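Local coordinates for protein hyperpolarization-activated (Ih) channel (Strongylocentrotus purpuratus, PDB 2PTM) that probably conducts potassium as a voltage-gated channel, here its C-terminal C-linker and cyclic-nucleotide-binding domain with cAMP bound, at residues L35-Y38 against E39-R43; A65-N68 against C69-L72; V98-P101 against A102-V105; R54-E58 against S59-D63. One frame throughout, in Å; residues are numbered along the deposited sequence.

Overall arrangement
All four contacts are local, made by neighbouring residues; they follow one another in series and none nests in or crosses another. From the N terminus, contact 1 comes first, on the last turns of helix 28-42 in the C-linker. Contact 4 then closes the bend between helices 50-55 and 58-68, and contact 2, about 14 Å from it between centres, closes the break between helices 58-68 and 70-75. Last comes contact 3, the turn between strands 95-99 and 104-106 of the cyclic-nucleotide-binding domain. Contacts 1 and 3 touch, Tyr37 CE1 lying 3.3 Å from Val98 O, which ties C-linker helix to domain. Both face the second subunit, whereas contacts 4 and 2 face the third.

Contact 1. Residues L35-Y38 against E39-R43. With NCO (cobalt hexammine(III)), chain B.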
# COMPACT_ATOMS: atom_id res chain seq x y z
N LEU A 35 -14.27 -22.34 11.67
CA LEU A 35 -13.87 -22.48 13.08
C LEU A 35 -12.76 -23.51 13.24
O LEU A 35 -11.81 -23.28 14.00
CB LEU A 35 -15.08 -22.85 13.95
CG LEU A 35 -16.18 -21.78 13.99
CD1 LEU A 35 -17.38 -22.28 14.79
CD2 LEU A 35 -15.65 -20.48 14.59
N ASP A 36 -12.86 -24.64 12.54
CA ASP A 36 -11.79 -25.65 12.56
C ASP A 36 -10.46 -25.09 12.05
O ASP A 36 -9.38 -25.45 12.55
CB ASP A 36 -12.16 -26.84 11.67
CG ASP A 36 -13.27 -27.68 12.26
OD1 ASP A 36 -13.75 -27.37 13.36
OD2 ASP A 36 -13.68 -28.66 11.59
N TYR A 37 -10.54 -24.25 11.03
CA TYR A 37 -9.33 -23.61 10.49
C TYR A 37 -8.67 -22.71 11.54
O TYR A 37 -7.46 -22.79 11.76
CB TYR A 37 -9.65 -22.83 9.20
CG TYR A 37 -8.47 -22.03 8.66
CD1 TYR A 37 -7.65 -22.54 7.66
CD2 TYR A 37 -8.16 -20.77 9.18
CE1 TYR A 37 -6.57 -21.81 7.16
CE2 TYR A 37 -7.08 -20.04 8.69
CZ TYR A 37 -6.30 -20.56 7.68
OH TYR A 37 -5.23 -19.83 7.22
N TYR A 38 -9.45 -21.85 12.19
CA TYR A 38 -8.86 -20.95 13.19
C TYR A 38 -8.25 -21.74 14.33
O TYR A 38 -7.17 -21.41 14.82
CB TYR A 38 -9.89 -19.96 13.75
CG TYR A 38 -10.04 -18.70 12.92
CD1 TYR A 38 -10.99 -18.62 11.91
CD2 TYR A 38 -9.22 -17.60 13.14
CE1 TYR A 38 -11.12 -17.48 11.15
CE2 TYR A 38 -9.34 -16.45 12.37
CZ TYR A 38 -10.30 -16.40 11.38
OH TYR A 38 -10.44 -15.27 10.62
N GLU A 39 -8.94 -22.79 14.76
CA GLU A 39 -8.44 -23.60 15.86
C GLU A 39 -7.15 -24.29 15.44
O GLU A 39 -6.17 -24.30 16.19
CB GLU A 39 -9.46 -24.66 16.29
CG GLU A 39 -8.93 -25.53 17.44
CD GLU A 39 -9.82 -26.71 17.75
OE1 GLU A 39 -10.24 -27.41 16.80
OE2 GLU A 39 -10.09 -26.96 18.94
N TYR A 40 -7.15 -24.86 14.24
CA TYR A 40 -5.98 -25.61 13.77
C TYR A 40 -4.77 -24.70 13.58
O TYR A 40 -3.65 -25.03 13.99
CB TYR A 40 -6.26 -26.34 12.46
CG TYR A 40 -5.08 -27.18 12.01
CD1 TYR A 40 -4.98 -28.52 12.38
CD2 TYR A 40 -4.06 -26.63 11.26
CE1 TYR A 40 -3.88 -29.29 11.98
CE2 TYR A 40 -2.97 -27.39 10.86
CZ TYR A 40 -2.89 -28.71 11.23
OH TYR A 40 -1.79 -29.46 10.83
N ARG A 41 -5.00 -23.56 12.94
CA ARG A 41 -3.89 -22.68 12.61
C ARG A 41 -3.35 -21.95 13.83
O ARG A 41 -2.14 -21.89 14.02
CB ARG A 41 -4.28 -21.66 11.55
CG ARG A 41 -3.12 -20.74 11.24
CD ARG A 41 -3.37 -19.84 10.06
NE ARG A 41 -2.29 -18.87 9.90
CZ ARG A 41 -2.24 -17.96 8.94
NH1 ARG A 41 -3.20 -17.90 8.03
NH2 ARG A 41 -1.22 -17.11 8.88
N TYR A 42 -4.24 -21.39 14.64
CA TYR A 42 -3.82 -20.47 15.70
C TYR A 42 -3.78 -21.12 17.08
O TYR A 42 -3.04 -20.66 17.96
CB TYR A 42 -4.67 -19.19 15.70
CG TYR A 42 -4.62 -18.43 14.38
CD1 TYR A 42 -3.51 -17.65 14.04
CD2 TYR A 42 -5.67 -18.49 13.48
CE1 TYR A 42 -3.46 -16.96 12.84
CE2 TYR A 42 -5.62 -17.80 12.27
CZ TYR A 42 -4.51 -17.04 11.96
OH TYR A 42 -4.47 -16.36 10.76
N ARG A 43 -4.55 -22.18 17.27
CA ARG A 43 -4.53 -22.94 18.53
C ARG A 43 -4.76 -22.06 19.75
O ARG A 43 -4.15 -22.27 20.81
CB ARG A 43 -3.20 -23.69 18.67
CG ARG A 43 -2.90 -24.65 17.52
CD ARG A 43 -3.87 -25.82 17.50
NE ARG A 43 -3.60 -26.76 16.40
CZ ARG A 43 -2.61 -27.65 16.42
NH1 ARG A 43 -1.81 -27.72 17.48
NH2 ARG A 43 -2.43 -28.47 15.39
CO NCO B . -14.00 -28.30 17.37
N1 NCO B . -13.22 -27.34 19.14
N2 NCO B . -14.98 -29.79 18.59
N3 NCO B . -15.86 -27.08 17.26
N4 NCO B . -12.06 -29.65 17.26
N5 NCO B . -14.73 -29.31 15.60
N6 NCO B . -12.95 -26.74 16.16
O HOH W 1 -9.57 -27.75 14.13
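Asp36 and Glu39, about one helical turn apart, share a cobalt hexammine ion. Its N6 ammine gives hydrogen bonds to both carboxylates, reaching Asp36 OD1 at 3.0 Å and Glu39 OE1 at 2.9 Å. N5 adds a second bond to Asp36 OD1, while N4 and N1 go to OE1 and OE2 of Glu39. The trivalent cation probably offsets the repulsion between the two acids, whose OD1 and OE1 stand 4.9 Å apart. A water donates to both Asp36 O and Glu39 OE1. This is the C-terminal part of helix 28-42, which packs on helix 5-23 as the C-linker hairpin known in HCN channels as the elbow. Further round, Tyr37 and Arg41 run side by side. With every torsion from chi1 (179°) to chi3 near 180°, Arg41 stretches out along the ring and delivers NH1 to Tyr37 OH at 2.9 Å, the hydroxyl lying near the guanidinium plane and the two flat groups turned 80° apart. Tyr42 OH sits over one face of that guanidinium. The Tyr38 and Tyr42 side chains run alongside, their rings oblique to each other, CD2 to CD2 at 3.7 Å, and both hydroxyls bond to Glu55 of the second subunit, at OE1 and O respectively.

Contact 2. Residues A65-N68 against C69-L72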
# COMPACT_ATOMS: atom_id res chain seq x y z
N ALA A 65 13.58 -15.79 10.69
CA ALA A 65 13.03 -16.58 9.60
C ALA A 65 13.81 -17.89 9.41
O ALA A 65 13.22 -18.95 9.17
CB ALA A 65 13.01 -15.78 8.30
N ASN A 66 15.13 -17.81 9.53
CA ASN A 66 15.96 -19.00 9.42
C ASN A 66 15.62 -20.02 10.50
O ASN A 66 15.58 -21.22 10.24
CB ASN A 66 17.45 -18.66 9.47
CG ASN A 66 18.04 -18.44 8.08
OD1 ASN A 66 17.97 -19.31 7.22
ND2 ASN A 66 18.64 -17.29 7.88
N TYR A 67 15.39 -19.54 11.72
CA TYR A 67 15.07 -20.47 12.81
C TYR A 67 13.69 -21.10 12.64
O TYR A 67 13.53 -22.32 12.80
CB TYR A 67 15.18 -19.82 14.18
CG TYR A 67 15.09 -20.85 15.29
CD1 TYR A 67 16.23 -21.49 15.76
CD2 TYR A 67 13.87 -21.21 15.84
CE1 TYR A 67 16.15 -22.45 16.76
CE2 TYR A 67 13.78 -22.16 16.84
CZ TYR A 67 14.92 -22.78 17.30
OH TYR A 67 14.84 -23.74 18.30
N ASN A 68 12.70 -20.28 12.34
CA ASN A 68 11.34 -20.78 12.18
C ASN A 68 11.22 -21.75 11.00
O ASN A 68 10.38 -22.65 11.01
CB ASN A 68 10.34 -19.63 12.06
CG ASN A 68 10.27 -18.80 13.32
OD1 ASN A 68 10.76 -19.20 14.37
ND2 ASN A 68 9.66 -17.63 13.22
N CYS A 69 12.06 -21.56 9.99
CA CYS A 69 12.04 -22.40 8.79
C CYS A 69 13.11 -23.49 8.79
O CYS A 69 13.32 -24.15 7.77
CB CYS A 69 12.17 -21.55 7.53
SG CYS A 69 10.72 -20.52 7.11
N ARG A 70 13.79 -23.69 9.92
CA ARG A 70 14.89 -24.65 10.00
C ARG A 70 14.50 -26.07 9.58
O ARG A 70 15.19 -26.70 8.77
CB ARG A 70 15.49 -24.65 11.42
CG ARG A 70 14.56 -25.20 12.49
CD ARG A 70 15.02 -24.86 13.90
NE ARG A 70 14.19 -25.53 14.90
CZ ARG A 70 13.01 -25.08 15.33
NH1 ARG A 70 12.51 -23.95 14.84
NH2 ARG A 70 12.32 -25.76 16.24
N ASP A 71 13.40 -26.58 10.13
CA ASP A 71 12.92 -27.93 9.80
C ASP A 71 12.53 -28.05 8.33
O ASP A 71 12.81 -29.06 7.69
CB ASP A 71 11.74 -28.31 10.69
N LEU A 72 11.87 -27.03 7.79
CA LEU A 72 11.49 -27.06 6.38
C LEU A 72 12.75 -27.13 5.53
O LEU A 72 12.84 -27.95 4.62
CB LEU A 72 10.66 -25.84 5.98
CG LEU A 72 10.40 -25.72 4.47
CD1 LEU A 72 9.33 -26.71 4.02
CD2 LEU A 72 9.98 -24.31 4.11
O HOH W 2 10.20 -25.23 9.62
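A cation-pi stack between Tyr67 and Arg70, three residues apart, spans the break between helices 58-68 and 70-75 of the C-linker. The guanidinium lies nearly flat on the ring, with centres 4.0 Å apart and planes at 23°. Arg70 CD comes down over the middle of the same face, 3.9 Å from the ring centroid, as a CH-pi contact. Arg70 CG sits between its backbone N and carbonyl carbon (chi1 67°), which turns the extended chain back over the preceding helix end. There NH1 bonds Tyr67 O at 2.8 Å, in the guanidinium plane but above the plane of the carbonyl. Arg70 N reaches the same oxygen from the opposite face at 3.2 Å, so two donors of one residue grip Tyr67 O and hold the guanidinium against the ring. Beside this, a water bridges Asn68 O to Leu72 N. Asn68 ND2 bonds Tyr20 OH of the third subunit, and Tyr67 packs on Pro27 of that subunit. Cys69 N still gives a helical bond to Ala65 O, 3.0 Å, yet Cys69 itself leaves helical geometry and occupies the N-cap of helix 70-75: a one-residue junction, helix end and N-cap in the same Cys69, between two helices of the C-linker.

Contact 3. Residues V98-P101 against A102-V105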
# COMPACT_ATOMS: atom_id res chain seq x y z
N VAL A 98 -2.09 -22.25 5.46
CA VAL A 98 -2.62 -23.52 5.93
C VAL A 98 -3.82 -23.86 5.06
O VAL A 98 -4.62 -22.97 4.75
CB VAL A 98 -3.08 -23.43 7.42
CG1 VAL A 98 -3.98 -24.61 7.77
CG2 VAL A 98 -1.88 -23.39 8.35
N PHE A 99 -3.91 -25.13 4.66
CA PHE A 99 -5.07 -25.64 3.93
C PHE A 99 -5.63 -26.88 4.64
O PHE A 99 -4.95 -27.51 5.46
CB PHE A 99 -4.71 -25.98 2.47
CG PHE A 99 -4.48 -24.77 1.59
CD1 PHE A 99 -5.52 -24.26 0.80
CD2 PHE A 99 -3.24 -24.16 1.53
CE1 PHE A 99 -5.32 -23.16 -0.01
CE2 PHE A 99 -3.03 -23.05 0.72
CZ PHE A 99 -4.08 -22.54 -0.06
N GLN A 100 -6.87 -27.22 4.31
CA GLN A 100 -7.63 -28.28 4.97
C GLN A 100 -7.87 -29.46 4.04
O GLN A 100 -7.77 -29.32 2.83
CB GLN A 100 -8.96 -27.72 5.47
CG GLN A 100 -8.80 -26.82 6.70
CD GLN A 100 -10.03 -26.00 7.01
OE1 GLN A 100 -10.40 -25.12 6.24
NE2 GLN A 100 -10.65 -26.27 8.16
N PRO A 101 -8.18 -30.63 4.61
CA PRO A 101 -8.44 -31.83 3.81
C PRO A 101 -9.44 -31.56 2.68
O PRO A 101 -10.46 -30.89 2.92
CB PRO A 101 -9.04 -32.80 4.83
CG PRO A 101 -8.42 -32.41 6.10
CD PRO A 101 -8.23 -30.92 6.05
N ALA A 102 -9.12 -32.05 1.48
CA ALA A 102 -9.94 -31.89 0.28
C ALA A 102 -9.88 -30.50 -0.39
O ALA A 102 -10.47 -30.30 -1.45
CB ALA A 102 -11.40 -32.35 0.53
N ASP A 103 -9.17 -29.55 0.21
CA ASP A 103 -8.96 -28.25 -0.44
C ASP A 103 -8.14 -28.41 -1.72
O ASP A 103 -7.12 -29.10 -1.73
CB ASP A 103 -8.20 -27.28 0.47
CG ASP A 103 -9.07 -26.62 1.51
OD1 ASP A 103 -10.31 -26.82 1.48
OD2 ASP A 103 -8.51 -25.89 2.35
N TYR A 104 -8.57 -27.74 -2.78
CA TYR A 104 -7.73 -27.62 -3.97
C TYR A 104 -6.83 -26.40 -3.85
O TYR A 104 -7.28 -25.27 -3.95
CB TYR A 104 -8.59 -27.52 -5.24
CG TYR A 104 -9.16 -28.85 -5.68
CD1 TYR A 104 -8.46 -29.67 -6.55
CD2 TYR A 104 -10.39 -29.27 -5.22
CE1 TYR A 104 -8.98 -30.89 -6.95
CE2 TYR A 104 -10.92 -30.48 -5.60
CZ TYR A 104 -10.22 -31.28 -6.47
OH TYR A 104 -10.77 -32.48 -6.83
N VAL A 105 -5.55 -26.63 -3.61
CA VAL A 105 -4.58 -25.54 -3.55
C VAL A 105 -4.36 -24.98 -4.94
O VAL A 105 -4.20 -23.77 -5.12
CB VAL A 105 -3.23 -26.03 -3.01
CG1 VAL A 105 -2.26 -24.85 -2.82
CG2 VAL A 105 -3.44 -26.79 -1.70
O HOH W 3 -12.05 -28.95 1.68
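Asp103 closes a type II beta turn, Gln100 to Asp103, that leads out of strand 95-99 into strand 104-106 of the cyclic-nucleotide-binding beta roll. Its backbone N bonds Gln100 O at 3.0 Å, and the side chain then folds back over the turn. CB passes 3.1 Å from Gln100 O; CG follows beside the same carbonyl oxygen. OD2 takes the bond from Gln100 N, 2.9 Å long and nearly straight at 167°, although the donor stands above the carboxylate plane. That oxygen also lies at the edge of the Phe99 ring, 3.7 Å from CD1, with ring and carboxylate almost perpendicular. OD1 accepts from a water that also donates to Pro101 O, and it forms a salt bridge with Lys33. Replacing Asp103 with an alanine would probably leave Gln100 N without its acceptor and take from Lys33 one of its carboxylate partners, slackening the turn. Ala102, with phi at 76°, takes the third position of the turn. Gln100 NE2 goes to Lys33 O and Tyr162 OH, while its OE1 is buried with no partner. Beyond the turn, where the two arms leave it, Phe99 offers one face to Val105, whose side chain is about 9 Å from the bound cAMP: CG2 sits 4.1 Å from the ring centroid, 13° off the normal.

Contact 4. Residues R54-E58 against S59-D63; sequences REVSE and SIRQD
Ser57 OG accepts a bond from Ile60 N, 3.0 Å and 168°, and so N-caps helix 58-68 where the C-linker bends away from helix 50-55. With OG set between the backbone N and carbonyl carbon (chi1 63°), the hydroxyl faces forward into the first turn, where it also touches Ile60 CG1. One residue earlier Val56 lays CG2 across Ile60 CG2, 3.5 Å away, the two side chains crossing at about a right angle. Behind the cap, Arg61 N bonds Ser57 O at 3.0 Å, and its side chain bends at chi3 (-65°) to fold over the start of the helix. One guanidinium face lies over Glu58 CA, 3.3 Å from NH2, and over Ser57 O, both toward the rim of the group. NH1 bonds Phe53 O, back in helix 50-55, and lies 2.9 Å from Val56 O. A leucine in place of Arg61 would probably leave Phe53 O without this donor and uncover Glu58 CA, freeing the bend to shift. Farther out, the third subunit meets this corner, known in HCN channels as the shoulder: its Tyr38 packs on Val56, its Tyr37 on Ile60, and its Arg114 forms a salt bridge with Glu58 OE1. The other carboxylate oxygen, Glu58 OE2, accepts from a water at 2.7 Å, which in turn accepts from Gln62 NE2 at 3.1 Å.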
# COMPACT_ATOMS: atom_id res chain seq x y z
N ARG A 54 8.90 -6.01 11.61
CA ARG A 54 9.08 -4.65 11.10
C ARG A 54 9.76 -3.71 12.09
O ARG A 54 10.29 -2.67 11.70
CB ARG A 54 7.74 -4.08 10.63
CG ARG A 54 7.23 -4.72 9.35
CD ARG A 54 5.75 -4.45 9.11
NE ARG A 54 5.31 -4.97 7.82
CZ ARG A 54 5.04 -6.25 7.57
NH1 ARG A 54 5.16 -7.16 8.53
NH2 ARG A 54 4.65 -6.63 6.36
N GLU A 55 9.74 -4.07 13.37
CA GLU A 55 10.35 -3.27 14.44
C GLU A 55 11.84 -3.56 14.62
O GLU A 55 12.54 -2.88 15.40
CB GLU A 55 9.63 -3.51 15.77
CG GLU A 55 8.25 -2.88 15.86
CD GLU A 55 7.31 -3.65 16.78
OE1 GLU A 55 7.79 -4.45 17.60
OE2 GLU A 55 6.08 -3.45 16.67
N VAL A 56 12.33 -4.58 13.91
CA VAL A 56 13.68 -5.07 14.13
C VAL A 56 14.57 -4.90 12.90
O VAL A 56 14.13 -4.44 11.85
CB VAL A 56 13.69 -6.56 14.60
CG1 VAL A 56 12.84 -6.74 15.86
CG2 VAL A 56 13.18 -7.46 13.51
N SER A 57 15.83 -5.27 13.05
CA SER A 57 16.80 -5.13 11.97
C SER A 57 16.58 -6.22 10.93
O SER A 57 15.91 -7.23 11.21
CB SER A 57 18.20 -5.30 12.53
OG SER A 57 18.33 -6.60 13.05
N GLU A 58 17.16 -6.03 9.75
CA GLU A 58 17.13 -7.05 8.72
C GLU A 58 17.81 -8.32 9.22
O GLU A 58 17.38 -9.43 8.91
CB GLU A 58 17.79 -6.55 7.44
CG GLU A 58 17.81 -7.57 6.31
CD GLU A 58 18.20 -6.95 5.00
OE1 GLU A 58 18.93 -5.94 5.01
OE2 GLU A 58 17.77 -7.46 3.95
N SER A 59 18.87 -8.17 10.01
CA SER A 59 19.57 -9.32 10.60
C SER A 59 18.69 -10.15 11.54
O SER A 59 18.66 -11.39 11.47
CB SER A 59 20.82 -8.87 11.35
OG SER A 59 21.75 -8.30 10.45
N ILE A 60 17.97 -9.47 12.42
CA ILE A 60 17.04 -10.18 13.29
C ILE A 60 15.98 -10.89 12.45
O ILE A 60 15.63 -12.05 12.71
CB ILE A 60 16.41 -9.25 14.34
CG1 ILE A 60 17.48 -8.84 15.35
CG2 ILE A 60 15.19 -9.94 15.02
CD1 ILE A 60 17.03 -7.82 16.37
N ARG A 61 15.47 -10.22 11.42
CA ARG A 61 14.46 -10.84 10.55
C ARG A 61 15.00 -12.10 9.88
O ARG A 61 14.27 -13.08 9.72
CB ARG A 61 13.96 -9.87 9.48
CG ARG A 61 12.96 -8.85 9.98
CD ARG A 61 12.25 -8.18 8.82
NE ARG A 61 13.17 -7.39 8.01
CZ ARG A 61 13.56 -6.16 8.32
NH1 ARG A 61 13.08 -5.57 9.41
NH2 ARG A 61 14.41 -5.50 7.54
N GLN A 62 16.26 -12.06 9.46
CA GLN A 62 16.86 -13.23 8.82
C GLN A 62 17.06 -14.34 9.83
O GLN A 62 16.78 -15.51 9.56
CB GLN A 62 18.19 -12.88 8.15
CG GLN A 62 18.04 -11.98 6.93
CD GLN A 62 19.35 -11.35 6.50
OE1 GLN A 62 20.33 -11.35 7.24
NE2 GLN A 62 19.36 -10.80 5.29
N ASP A 63 17.55 -13.97 11.02
CA ASP A 63 17.77 -14.95 12.08
C ASP A 63 16.47 -15.63 12.47
O ASP A 63 16.42 -16.85 12.63
CB ASP A 63 18.41 -14.28 13.30
CG ASP A 63 19.83 -13.83 13.04
OD1 ASP A 63 20.39 -14.18 11.98
OD2 ASP A 63 20.39 -13.12 13.90
O HOH W 4 16.61 -9.84 4.25